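Local coordinates for protein exopolygalacturonase (Yersinia enterocolitica, PDB 2UVF) that probably cleaves digalacturonic acid from the ends of pectin-derived polygalacturonan chains, acting as a family 28 exopolygalacturonase, at residues H363-N368 against Q389-F394; N260-G265 against N341-G346; N536-I541 against N562-T567; A486-A491 against V529-G534. All blocks are in the same frame, centred on the assembly; numbering follows the deposited sequence. Where two conformers were deposited one is given.

Interaction 1: H363-N368 against Q389-F394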
loop_
_atom_site.group_PDB
_atom_site.type_symbol
_atom_site.label_atom_id
_atom_site.label_comp_id
_atom_site.label_asym_id
_atom_site.label_seq_id
_atom_site.Cartn_x
_atom_site.Cartn_y
_atom_site.Cartn_z
ATOM N N HIS A 363 -6.157 11.531 -7.324
ATOM C CA HIS A 363 -4.883 12.082 -7.703
ATOM C C HIS A 363 -4.212 12.574 -6.446
ATOM O O HIS A 363 -4.896 13.015 -5.514
ATOM C CB HIS A 363 -5.036 13.268 -8.667
ATOM C CG HIS A 363 -5.489 12.892 -10.039
ATOM N ND1 HIS A 363 -5.841 13.833 -10.980
ATOM C CD2 HIS A 363 -5.687 11.684 -10.618
ATOM C CE1 HIS A 363 -6.204 13.219 -12.093
ATOM N NE2 HIS A 363 -6.126 11.915 -11.897
ATOM N N ASN A 364 -2.879 12.521 -6.443
ATOM C CA ASN A 364 -2.039 13.109 -5.391
ATOM C C ASN A 364 -2.357 12.586 -3.997
ATOM O O ASN A 364 -2.792 13.337 -3.132
ATOM C CB ASN A 364 -2.127 14.642 -5.434
ATOM C CG ASN A 364 -2.010 15.185 -6.841
ATOM O OD1 ASN A 364 -1.315 14.602 -7.695
ATOM N ND2 ASN A 364 -2.722 16.287 -7.113
ATOM N N VAL A 365 -2.196 11.278 -3.816
ATOM C CA VAL A 365 -2.446 10.605 -2.537
ATOM C C VAL A 365 -1.112 10.373 -1.851
ATOM O O VAL A 365 -0.149 9.993 -2.500
ATOM C CB VAL A 365 -3.128 9.228 -2.712
ATOM C CG1 VAL A 365 -3.292 8.532 -1.355
ATOM C CG2 VAL A 365 -4.485 9.357 -3.472
ATOM N N VAL A 366 -1.074 10.604 -0.541
ATOM C CA VAL A 366 0.111 10.305 0.274
ATOM C C VAL A 366 -0.288 9.485 1.494
ATOM O O VAL A 366 -1.218 9.861 2.226
ATOM C CB VAL A 366 0.889 11.613 0.688
ATOM C CG1 VAL A 366 2.036 11.302 1.715
ATOM C CG2 VAL A 366 1.461 12.284 -0.538
ATOM N N ALA A 367 0.394 8.354 1.702
ATOM C CA ALA A 367 0.271 7.611 2.963
ATOM C C ALA A 367 1.587 7.587 3.756
ATOM O O ALA A 367 2.550 6.934 3.378
ATOM C CB ALA A 367 -0.288 6.193 2.733
ATOM N N ASN A 368 1.603 8.313 4.868
ATOM C CA ASN A 368 2.805 8.503 5.651
ATOM C C ASN A 368 2.669 7.888 7.057
ATOM O O ASN A 368 1.954 8.411 7.901
ATOM C CB ASN A 368 3.106 10.011 5.756
ATOM C CG ASN A 368 4.317 10.326 6.642
ATOM O OD1 ASN A 368 5.107 9.446 6.989
ATOM N ND2 ASN A 368 4.475 11.605 6.991
ATOM N N GLN A 389 -3.665 8.257 -9.694
ATOM C CA GLN A 389 -2.468 8.826 -10.311
ATOM C C GLN A 389 -1.636 9.613 -9.335
ATOM O O GLN A 389 -2.169 10.339 -8.503
ATOM C CB GLN A 389 -2.827 9.664 -11.545
ATOM C CG GLN A 389 -3.801 8.937 -12.482
ATOM C CD GLN A 389 -3.661 9.326 -13.928
ATOM O OE1 GLN A 389 -3.263 10.448 -14.255
ATOM N NE2 GLN A 389 -3.993 8.395 -14.811
ATOM N N ASN A 390 -0.316 9.448 -9.439
ATOM C CA ASN A 390 0.638 10.141 -8.564
ATOM C C ASN A 390 0.382 9.829 -7.073
ATOM O O ASN A 390 -0.137 10.655 -6.335
ATOM C CB ASN A 390 0.641 11.654 -8.885
ATOM C CG ASN A 390 1.703 12.429 -8.128
ATOM O OD1 ASN A 390 1.422 13.503 -7.590
ATOM N ND2 ASN A 390 2.929 11.904 -8.089
ATOM N N VAL A 391 0.736 8.613 -6.659
ATOM C CA VAL A 391 0.554 8.149 -5.273
ATOM C C VAL A 391 1.897 7.788 -4.580
ATOM O O VAL A 391 2.896 7.492 -5.213
ATOM C CB VAL A 391 -0.505 6.988 -5.143
ATOM C CG1 VAL A 391 -1.784 7.293 -5.970
ATOM C CG2 VAL A 391 0.071 5.629 -5.550
ATOM N N MET A 392 1.911 7.842 -3.262
ATOM C CA MET A 392 3.159 7.722 -2.515
ATOM C C MET A 392 2.863 7.061 -1.187
ATOM O O MET A 392 1.902 7.426 -0.542
ATOM C CB MET A 392 3.708 9.114 -2.259
ATOM C CG MET A 392 5.152 9.164 -1.949
ATOM S SD MET A 392 5.526 10.810 -1.320
ATOM C CE MET A 392 5.490 11.801 -2.817
ATOM N N VAL A 393 3.659 6.053 -0.828
ATOM C CA VAL A 393 3.568 5.391 0.462
ATOM C C VAL A 393 4.965 5.256 1.080
ATOM O O VAL A 393 5.843 4.584 0.533
ATOM C CB VAL A 393 2.916 3.988 0.320
ATOM C CG1 VAL A 393 3.021 3.190 1.615
ATOM C CG2 VAL A 393 1.459 4.092 -0.103
ATOM N N PHE A 394 5.161 5.881 2.240
ATOM C CA PHE A 394 6.418 5.767 2.957
ATOM C C PHE A 394 6.218 5.687 4.465
ATOM O O PHE A 394 5.184 6.120 4.980
ATOM C CB PHE A 394 7.384 6.900 2.567
ATOM C CG PHE A 394 6.953 8.295 2.990
ATOM C CD1 PHE A 394 7.558 8.911 4.076
ATOM C CD2 PHE A 394 6.029 9.027 2.230
ATOM C CE1 PHE A 394 7.224 10.213 4.449
ATOM C CE2 PHE A 394 5.675 10.338 2.592
ATOM C CZ PHE A 394 6.269 10.926 3.706
#

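Interaction 2: N260-G265 against N341-G346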
loop_
_atom_site.group_PDB
_atom_site.type_symbol
_atom_site.label_atom_id
_atom_site.label_comp_id
_atom_site.label_asym_id
_atom_site.label_seq_id
_atom_site.Cartn_x
_atom_site.Cartn_y
_atom_site.Cartn_z
ATOM N N ASN A 260 -8.488 17.965 -1.434
ATOM C CA ASN A 260 -7.771 18.265 -0.194
ATOM C C ASN A 260 -8.376 17.574 1.033
ATOM O O ASN A 260 -8.868 18.234 1.943
ATOM C CB ASN A 260 -7.640 19.795 0.034
ATOM C CG ASN A 260 -7.250 20.563 -1.226
ATOM O OD1 ASN A 260 -6.547 20.049 -2.111
ATOM N ND2 ASN A 260 -7.697 21.820 -1.311
ATOM N N ILE A 261 -8.343 16.243 1.052
ATOM C CA ILE A 261 -8.805 15.475 2.230
ATOM C C ILE A 261 -7.638 14.849 3.014
ATOM O O ILE A 261 -6.738 14.251 2.436
ATOM C CB ILE A 261 -9.874 14.381 1.873
ATOM C CG1 ILE A 261 -11.048 15.009 1.090
ATOM C CG2 ILE A 261 -10.352 13.695 3.122
ATOM C CD1 ILE A 261 -12.067 14.026 0.541
ATOM N N ARG A 262 -7.690 14.977 4.336
ATOM C CA ARG A 262 -6.590 14.589 5.220
ATOM C C ARG A 262 -7.111 13.782 6.401
ATOM O O ARG A 262 -8.095 14.165 7.036
ATOM C CB ARG A 262 -5.849 15.829 5.746
ATOM C CG ARG A 262 -5.135 16.641 4.678
ATOM C CD ARG A 262 -4.516 17.876 5.266
ATOM N NE ARG A 262 -3.137 17.643 5.674
ATOM C CZ ARG A 262 -2.722 17.436 6.916
ATOM N NH1 ARG A 262 -3.575 17.434 7.933
ATOM N NH2 ARG A 262 -1.435 17.240 7.138
ATOM N N ILE A 263 -6.446 12.662 6.689
ATOM C CA ILE A 263 -6.775 11.841 7.854
ATOM C C ILE A 263 -5.476 11.511 8.596
ATOM O O ILE A 263 -4.554 10.938 8.010
ATOM C CB ILE A 263 -7.554 10.563 7.454
ATOM C CG1 ILE A 263 -8.617 10.911 6.403
ATOM C CG2 ILE A 263 -8.115 9.866 8.707
ATOM C CD1 ILE A 263 -9.451 9.747 5.924
ATOM N N THR A 264 -5.403 11.873 9.879
ATOM C CA THR A 264 -4.113 11.921 10.581
ATOM C C THR A 264 -4.274 11.562 12.051
ATOM O O THR A 264 -5.370 11.262 12.514
ATOM C CB THR A 264 -3.457 13.345 10.497
ATOM O OG1 THR A 264 -4.316 14.294 11.136
ATOM C CG2 THR A 264 -3.197 13.788 9.052
ATOM N N GLY A 265 -3.169 11.604 12.781
ATOM C CA GLY A 265 -3.174 11.354 14.212
ATOM C C GLY A 265 -2.757 9.925 14.476
ATOM O O GLY A 265 -2.902 9.059 13.600
ATOM N N ASN A 341 -5.910 15.427 -4.113
ATOM C CA ASN A 341 -5.075 15.677 -2.900
ATOM C C ASN A 341 -5.514 14.962 -1.616
ATOM O O ASN A 341 -6.327 15.483 -0.866
ATOM C CB ASN A 341 -4.874 17.175 -2.592
ATOM C CG ASN A 341 -4.448 17.991 -3.802
ATOM O OD1 ASN A 341 -4.855 19.140 -3.953
ATOM N ND2 ASN A 341 -3.635 17.417 -4.650
ATOM N N VAL A 342 -4.953 13.785 -1.343
ATOM C CA VAL A 342 -5.224 13.069 -0.079
ATOM C C VAL A 342 -3.963 12.959 0.789
ATOM O O VAL A 342 -2.853 12.843 0.273
ATOM C CB VAL A 342 -5.778 11.661 -0.320
ATOM C CG1 VAL A 342 -6.187 11.011 1.001
ATOM C CG2 VAL A 342 -6.958 11.714 -1.252
ATOM N N TYR A 343 -4.130 13.025 2.107
ATOM C CA TYR A 343 -3.017 12.807 3.022
ATOM C C TYR A 343 -3.471 11.976 4.203
ATOM O O TYR A 343 -4.213 12.461 5.069
ATOM C CB TYR A 343 -2.382 14.128 3.496
ATOM C CG TYR A 343 -1.155 13.985 4.431
ATOM C CD1 TYR A 343 0.089 13.582 3.941
ATOM C CD2 TYR A 343 -1.237 14.324 5.786
ATOM C CE1 TYR A 343 1.217 13.472 4.789
ATOM C CE2 TYR A 343 -0.123 14.220 6.638
ATOM C CZ TYR A 343 1.099 13.797 6.133
ATOM O OH TYR A 343 2.209 13.691 6.974
ATOM N N LEU A 344 -2.977 10.736 4.234
ATOM C CA LEU A 344 -3.194 9.789 5.346
ATOM C C LEU A 344 -1.910 9.701 6.165
ATOM O O LEU A 344 -0.831 9.606 5.594
ATOM C CB LEU A 344 -3.600 8.417 4.775
ATOM C CG LEU A 344 -4.660 8.489 3.650
ATOM C CD1 LEU A 344 -4.843 7.123 2.945
ATOM C CD2 LEU A 344 -6.020 9.060 4.146
ATOM N N ALA A 345 -2.004 9.778 7.495
ATOM C CA ALA A 345 -0.804 9.808 8.322
ATOM C C ALA A 345 -1.012 9.322 9.760
ATOM O O ALA A 345 -2.042 9.601 10.358
ATOM C CB ALA A 345 -0.207 11.205 8.335
ATOM N N GLY A 346 -0.018 8.606 10.294
ATOM C CA GLY A 346 0.039 8.226 11.723
ATOM C C GLY A 346 -0.894 7.149 12.251
ATOM O O GLY A 346 -0.593 6.491 13.272
#

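Interaction 3: N536-I541 against N562-T567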
loop_
_atom_site.group_PDB
_atom_site.type_symbol
_atom_site.label_atom_id
_atom_site.label_comp_id
_atom_site.label_asym_id
_atom_site.label_seq_id
_atom_site.Cartn_x
_atom_site.Cartn_y
_atom_site.Cartn_z
ATOM N N ASN A 536 7.249 -23.055 -4.112
ATOM C CA ASN A 536 7.141 -22.677 -5.510
ATOM C C ASN A 536 8.407 -21.916 -5.915
ATOM O O ASN A 536 9.225 -21.596 -5.051
ATOM C CB ASN A 536 5.828 -21.930 -5.820
ATOM C CG ASN A 536 4.718 -22.868 -6.349
ATOM O OD1 ASN A 536 4.562 -24.005 -5.876
ATOM N ND2 ASN A 536 3.948 -22.385 -7.339
ATOM N N PRO A 537 8.585 -21.653 -7.225
ATOM C CA PRO A 537 9.857 -21.131 -7.691
ATOM C C PRO A 537 10.166 -19.763 -7.102
ATOM O O PRO A 537 9.256 -18.961 -6.933
ATOM C CB PRO A 537 9.652 -21.031 -9.206
ATOM C CG PRO A 537 8.513 -21.982 -9.505
ATOM C CD PRO A 537 7.628 -21.822 -8.339
ATOM N N SER A 538 11.440 -19.510 -6.809
ATOM C CA SER A 538 11.869 -18.220 -6.263
ATOM C C SER A 538 11.502 -17.065 -7.187
ATOM O O SER A 538 10.945 -16.066 -6.741
ATOM C CB SER A 538 13.382 -18.217 -5.946
ATOM O OG SER A 538 14.187 -18.492 -7.084
ATOM N N ILE A 539 11.841 -17.198 -8.465
ATOM C CA ILE A 539 11.423 -16.269 -9.499
ATOM C C ILE A 539 10.535 -17.098 -10.439
ATOM O O ILE A 539 10.932 -18.175 -10.898
ATOM C CB ILE A 539 12.629 -15.599 -10.226
ATOM C CG1 ILE A 539 13.479 -14.784 -9.238
ATOM C CG2 ILE A 539 12.143 -14.702 -11.369
ATOM C CD1 ILE A 539 14.729 -14.078 -9.841
ATOM N N GLU A 540 9.309 -16.638 -10.660
ATOM C CA GLU A 540 8.364 -17.397 -11.445
ATOM C C GLU A 540 7.603 -16.527 -12.405
ATOM O O GLU A 540 6.799 -15.683 -12.014
ATOM C CB GLU A 540 7.394 -18.192 -10.574
ATOM C CG GLU A 540 6.381 -18.956 -11.402
ATOM C CD GLU A 540 5.413 -19.749 -10.574
ATOM O OE1 GLU A 540 5.161 -19.351 -9.418
ATOM O OE2 GLU A 540 4.902 -20.776 -11.085
ATOM N N ILE A 541 7.876 -16.764 -13.679
ATOM C CA ILE A 541 7.265 -16.054 -14.785
ATOM C C ILE A 541 6.510 -17.125 -15.577
ATOM O O ILE A 541 7.061 -18.186 -15.874
ATOM C CB ILE A 541 8.364 -15.318 -15.619
ATOM C CG1 ILE A 541 9.009 -14.194 -14.773
ATOM C CG2 ILE A 541 7.803 -14.767 -16.908
ATOM C CD1 ILE A 541 10.431 -13.822 -15.147
ATOM N N ASN A 562 19.696 -16.177 -1.078
ATOM C CA ASN A 562 20.177 -17.260 -0.254
ATOM C C ASN A 562 19.040 -18.129 0.262
ATOM O O ASN A 562 18.023 -17.608 0.751
ATOM C CB ASN A 562 21.002 -16.714 0.911
ATOM C CG ASN A 562 21.702 -17.804 1.669
ATOM O OD1 ASN A 562 22.628 -18.430 1.167
ATOM N ND2 ASN A 562 21.252 -18.053 2.875
ATOM N N ASN A 563 19.224 -19.445 0.144
ATOM C CA ASN A 563 18.281 -20.429 0.651
ATOM C C ASN A 563 16.877 -20.232 0.063
ATOM O O ASN A 563 15.894 -20.016 0.782
ATOM C CB ASN A 563 18.271 -20.447 2.187
ATOM C CG ASN A 563 17.293 -21.461 2.757
ATOM O OD1 ASN A 563 16.635 -21.196 3.756
ATOM N ND2 ASN A 563 17.185 -22.618 2.118
ATOM N N VAL A 564 16.825 -20.284 -1.263
ATOM C CA VAL A 564 15.590 -20.229 -2.025
ATOM C C VAL A 564 15.541 -21.440 -2.995
ATOM O O VAL A 564 16.575 -22.065 -3.306
ATOM C CB VAL A 564 15.429 -18.879 -2.806
ATOM C CG1 VAL A 564 15.592 -17.669 -1.892
ATOM C CG2 VAL A 564 16.396 -18.791 -4.016
ATOM N N THR A 565 14.343 -21.753 -3.467
ATOM C CA THR A 565 14.151 -22.780 -4.491
ATOM C C THR A 565 14.595 -22.249 -5.862
ATOM O O THR A 565 14.709 -21.005 -6.065
ATOM C CB THR A 565 12.683 -23.207 -4.595
ATOM O OG1 THR A 565 11.909 -22.099 -5.046
ATOM C CG2 THR A 565 12.164 -23.669 -3.285
ATOM N N PRO A 566 14.876 -23.177 -6.807
ATOM C CA PRO A 566 15.179 -22.787 -8.189
ATOM C C PRO A 566 14.051 -21.999 -8.880
ATOM O O PRO A 566 12.897 -22.083 -8.465
ATOM C CB PRO A 566 15.399 -24.143 -8.882
ATOM C CG PRO A 566 15.830 -25.070 -7.779
ATOM C CD PRO A 566 14.995 -24.636 -6.609
ATOM N N THR A 567 14.400 -21.259 -9.938
ATOM C CA THR A 567 13.467 -20.455 -10.716
ATOM C C THR A 567 12.616 -21.314 -11.661
ATOM O O THR A 567 12.985 -22.444 -11.965
ATOM C CB THR A 567 14.214 -19.431 -11.608
ATOM O OG1 THR A 567 15.011 -20.131 -12.580
ATOM C CG2 THR A 567 15.100 -18.475 -10.770
#

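Interaction 4: A486-A491 against V529-G534. With SO4 (sulfate ion), chain E.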
loop_
_atom_site.group_PDB
_atom_site.type_symbol
_atom_site.label_atom_id
_atom_site.label_comp_id
_atom_site.label_asym_id
_atom_site.label_seq_id
_atom_site.Cartn_x
_atom_site.Cartn_y
_atom_site.Cartn_z
ATOM N N ALA A 486 15.504 -4.993 0.666
ATOM C CA ALA A 486 16.036 -6.155 1.353
ATOM C C ALA A 486 14.932 -7.011 1.932
ATOM O O ALA A 486 13.980 -6.503 2.507
ATOM C CB ALA A 486 17.041 -5.738 2.442
ATOM N N MET A 487 15.079 -8.329 1.807
ATOM C CA MET A 487 13.999 -9.228 2.185
ATOM C C MET A 487 14.489 -10.470 2.910
ATOM O O MET A 487 15.552 -10.990 2.601
ATOM C CB MET A 487 13.187 -9.627 0.956
ATOM C CG MET A 487 12.902 -8.467 -0.010
ATOM S SD MET A 487 11.499 -8.777 -1.113
ATOM C CE MET A 487 12.181 -9.678 -2.464
ATOM N N ARG A 488 13.711 -10.934 3.884
ATOM C CA ARG A 488 14.147 -12.061 4.715
ATOM C C ARG A 488 12.956 -12.936 5.071
ATOM O O ARG A 488 11.914 -12.433 5.479
ATOM C CB ARG A 488 14.873 -11.560 5.982
ATOM C CG ARG A 488 15.096 -12.601 7.063
ATOM C CD ARG A 488 16.177 -12.235 8.060
ATOM N NE ARG A 488 16.877 -13.467 8.462
ATOM C CZ ARG A 488 16.671 -14.099 9.615
ATOM N NH1 ARG A 488 15.825 -13.588 10.506
ATOM N NH2 ARG A 488 17.308 -15.229 9.886
ATOM N N ASP A 489 13.114 -14.245 4.914
ATOM C CA ASP A 489 12.089 -15.196 5.334
ATOM C C ASP A 489 10.761 -15.009 4.588
ATOM O O ASP A 489 9.686 -15.160 5.169
ATOM C CB ASP A 489 11.877 -15.129 6.852
ATOM C CG ASP A 489 13.063 -15.649 7.642
ATOM O OD1 ASP A 489 13.945 -16.298 7.073
ATOM O OD2 ASP A 489 13.113 -15.428 8.857
ATOM N N LEU A 490 10.841 -14.727 3.291
ATOM C CA LEU A 490 9.659 -14.676 2.458
ATOM C C LEU A 490 8.955 -16.013 2.544
ATOM O O LEU A 490 9.611 -17.041 2.628
ATOM C CB LEU A 490 10.024 -14.341 1.011
ATOM C CG LEU A 490 10.523 -12.928 0.715
ATOM C CD1 LEU A 490 10.727 -12.801 -0.771
ATOM C CD2 LEU A 490 9.543 -11.873 1.239
ATOM N N ALA A 491 7.629 -16.004 2.581
ATOM C CA ALA A 491 6.887 -17.257 2.796
ATOM C C ALA A 491 6.647 -18.030 1.505
ATOM O O ALA A 491 6.435 -19.242 1.551
ATOM C CB ALA A 491 5.565 -17.013 3.548
ATOM N N VAL A 529 17.594 -11.387 -1.015
ATOM C CA VAL A 529 16.685 -12.189 -0.230
ATOM C C VAL A 529 17.489 -13.247 0.506
ATOM O O VAL A 529 18.248 -13.996 -0.114
ATOM C CB VAL A 529 15.625 -12.949 -1.098
ATOM C CG1 VAL A 529 14.657 -13.734 -0.197
ATOM C CG2 VAL A 529 14.870 -12.017 -2.015
ATOM N N ASP A 530 17.300 -13.308 1.822
ATOM C CA ASP A 530 17.779 -14.426 2.628
ATOM C C ASP A 530 16.588 -15.256 3.094
ATOM O O ASP A 530 15.791 -14.799 3.909
ATOM C CB ASP A 530 18.575 -13.934 3.828
ATOM C CG ASP A 530 19.228 -15.068 4.620
ATOM O OD1 ASP A 530 19.307 -16.235 4.162
ATOM O OD2 ASP A 530 19.671 -14.775 5.738
ATOM N N ASN A 531 16.497 -16.474 2.565
ATOM C CA ASN A 531 15.467 -17.448 2.916
ATOM C C ASN A 531 14.124 -17.175 2.274
ATOM O O ASN A 531 13.591 -16.058 2.332
ATOM C CB ASN A 531 15.289 -17.589 4.435
ATOM C CG ASN A 531 16.577 -17.957 5.152
ATOM O OD1 ASN A 531 16.825 -17.501 6.272
ATOM N ND2 ASN A 531 17.393 -18.783 4.519
ATOM N N SER A 532 13.602 -18.216 1.644
ATOM C CA SER A 532 12.236 -18.254 1.162
ATOM C C SER A 532 11.814 -19.659 1.560
ATOM O O SER A 532 12.417 -20.640 1.097
ATOM C CB SER A 532 12.194 -18.098 -0.343
ATOM O OG SER A 532 11.061 -17.353 -0.764
ATOM N N THR A 533 10.819 -19.752 2.443
ATOM C CA THR A 533 10.435 -21.010 3.075
ATOM C C THR A 533 9.295 -21.729 2.323
ATOM O O THR A 533 8.807 -22.770 2.771
ATOM C CB THR A 533 10.054 -20.800 4.568
ATOM O OG1 THR A 533 8.689 -20.384 4.681
ATOM C CG2 THR A 533 10.966 -19.741 5.245
ATOM N N GLY A 534 8.865 -21.171 1.198
ATOM C CA GLY A 534 7.842 -21.815 0.366
ATOM C C GLY A 534 8.415 -22.952 -0.468
ATOM O O GLY A 534 9.542 -23.390 -0.237
HETATM S S SO4 E . 20.249 -16.904 8.389
HETATM O O1 SO4 E . 20.113 -15.528 8.886
HETATM O O2 SO4 E . 21.103 -17.647 9.321
HETATM O O3 SO4 E . 18.932 -17.547 8.326
HETATM O O4 SO4 E . 20.876 -16.900 7.063
HETATM O O HOH W 1 8.436 -17.669 6.204
#

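Interaction 1: H363-N368 against Q389-F394
Val365 and Ala367 lie beside Val391 and Val393 on the face of the strand pair that looks into the protein. In each pair a CB meets a valine methyl: CB of Val365 meets CG1 of Val391 at 4.0 Å, and CB of Ala367 meets CG2 of Val393 at 3.9 Å. Small aliphatic residues suit this face, because Phe385 of strand 383-386 fills the interior behind them. On the other face, CG1 of Val366 touches CE2 of Phe394 at 3.9 Å. The ring of Phe394 is swung back over Asn368 by a chi1 of 67°, which sets CG in the crowded position between backbone N and carbonyl carbon. The Asn368 amide stacks 20° from the ring plane, with its CB making a CH-pi contact over the ring face, while ND2 bonds to Tyr343 OH. Val54 and Val56 of strand 53-58, in the N-terminal domain, cover this side. The two strands are parallel, one coil apart in the right-handed beta-helix of family 28. Their ladder is firmest toward the C-terminal end: Ala367 N donates to Met392 O at 2.9 Å and 171°, and Phe394 N to Ala367 O at 3.0 Å, whereas the bonds about Val365 are weak. At the coil's corner Asn364 and Asn390 occupy equivalent places with left-handed backbones, which asparagine tolerates well, and Asn364 N donates to Gln389 O at 3.1 Å. Just before the corner the His363 imidazole lies alongside the Gln389 chain, CD2 to CB 3.6 Å. Glu419 accepts from His363 NE2, and the carbonyl of Pro420 from Gln389 NE2.

Interaction 2: N260-G265 against N341-G346
Four backbone hydrogen bonds join 260-265 to 341-346 as parallel strands. Ile261 and Ile263 use both their N-H and their C=O, while Asn341, Tyr343 and Ala345 answer from the other strand. The straightest runs from Ile263 N to Tyr343 O, 2.8 Å at 160°, in the plane of the carbonyl. Ile263 O in turn receives Ala345 N at 2.8 Å, nearly along the C=O axis. Next to this ladder Arg262 lies beside Tyr343, its chain bent at chi3 (92°) so that the guanidinium runs along the ring with their planes 20° apart. CD2 of Tyr343 sits over one guanidinium face, only 3.2 Å from Arg262 NH2. The guanidinium is held there from outside, since NH2 donates to the carbonyl of Leu46 and NH1 to Thr208. A long chain ending in a flat group with several N-H donors suits arginine to this spot. The Thr264 side chain crosses that of Tyr343 at about a right angle, its CG2 3.8 Å from Tyr343 CD2, while Thr264 OG1 bonds Asn210. On the opposite face of the strands CG1 of Ile263 meets CD2 of Leu344 at 3.9 Å, and both side chains pack against strand 334-339 in the interior. Two glycines end the segments: the backbone angles of Gly265 would jam any CB into the preceding carbonyl, and a CB on Gly346 would clash with Gly265 O. Parallel strands in register, aliphatic side chains filling the interior and asparagines at the equivalent positions Asn260 and Asn341 fit the right-handed parallel beta-helix of family 28.

Interaction 3: N536-I541 against N562-T567
Ser538 and Thr565 share a chi1 that sets the hydroxyl in the crowded position between backbone N and carbonyl carbon, 59° in Ser538 and 65° in Thr565. This keeps each oxygen close to its own main chain and directs it at a carbonyl of the other segment. Thr565 OG1 donates to Asn536 O over 2.7 Å, approaching from above the carbonyl plane, 39° out of it, and so not along a lone pair. The exchange is returned by Ser538 OG, which donates to Thr565 O at 2.8 Å, this time in the plane of the carbonyl. A third, weak bond runs from Ser538 N to Pro566 O, 3.4 Å long. Short hydroxyl side chains suit the place because the two chains meet irregularly here and lack the repeating ladder of a sheet. The prolines fit too: neither Pro537 nor Pro566 has an amide N-H to satisfy, and their rings restrain phi where the backbone runs extended. Apolar branches fill in around the bonds. CG2 of Val564 rests on CB of Ser538 at 3.6 Å, and CG2 of Thr567 touches CB of Ile539 at 3.8 Å. Thr567 thus turns its methyl to the contact and gives its hydroxyl to the carbonyl of Pro590. Segment 562-567 is the link from strand 551-562 to strand 568-573, and 536-541 includes the start of strand 539-542, which pairs with 568-573 in the beta-helix. Phe582 of strand 576-583 packs against Ser538, Val564 and Thr567, while strand 493-500 flanks Ile539 on the preceding coil.

Interaction 4: A486-A491 against V529-G534
Strands 476-490 and 518-532 are neighbouring rungs of the beta-helix, and this contact takes them in parallel around a corner of the coil. Asp530 N donates to Met487 O at 3.0 Å, and Asp489 N to Asp530 O at 2.9 Å. Past the corner, Thr533 N reaches Leu490 O at 3.0 Å, nearly along the C=O axis, while the Leu490 N bond to Asn531 O is weak. The chain turns at Asp489; Asn531 beside it also has positive phi, which asparagine accepts readily. Their side chains run together, carboxylate and amide 15° from coplanar. Inward of the coil, CE of Met487 meets CG2 of Val529 at 3.6 Å, Met being flexible enough to bend at chi3 onto the branch. CD1 of Leu490 reaches the other methyl of Val529, CG1, at 4.1 Å, the side chains crossing at about a right angle. On the outer side Arg488, its CG anti to the backbone N, lies beside Asp530 without forming a salt bridge, NE to OD2 4.1 Å. Its NH2 instead donates to O1 and O3 of a sulfate, probably from the crystallisation liquor, at 3.0 Å for O1. Asp489 OD2 stands above the guanidinium in a long salt bridge of charges alone, and Asp530 OD1 accepts from Asn562. A water donates to Asp489 O and also bonds Thr533 OG1.

How the interactions relate
Along the chain the contacts follow in the order interaction 2, interaction 1, interaction 4, interaction 3, and they climb the same beta-helix in that order. Interactions 2 and 1 lie with centres about 10 Å apart and are stitched together by the pairing of strands 342-345 and 365-368. Interactions 4 and 3 are equally close, joined by probable backbone hydrogen bonds of Asn562 with Val529 and Asn531. Between the two groups the centres are about 27 to 39 Å apart, with no touching. The contacts thus lie at steps along an elongated solenoid, interaction 3 through the loop before strand 568-573; its coils also carry the digalacturonate site, and a bound galacturonate lies about 12 Å from the Val391 side chain.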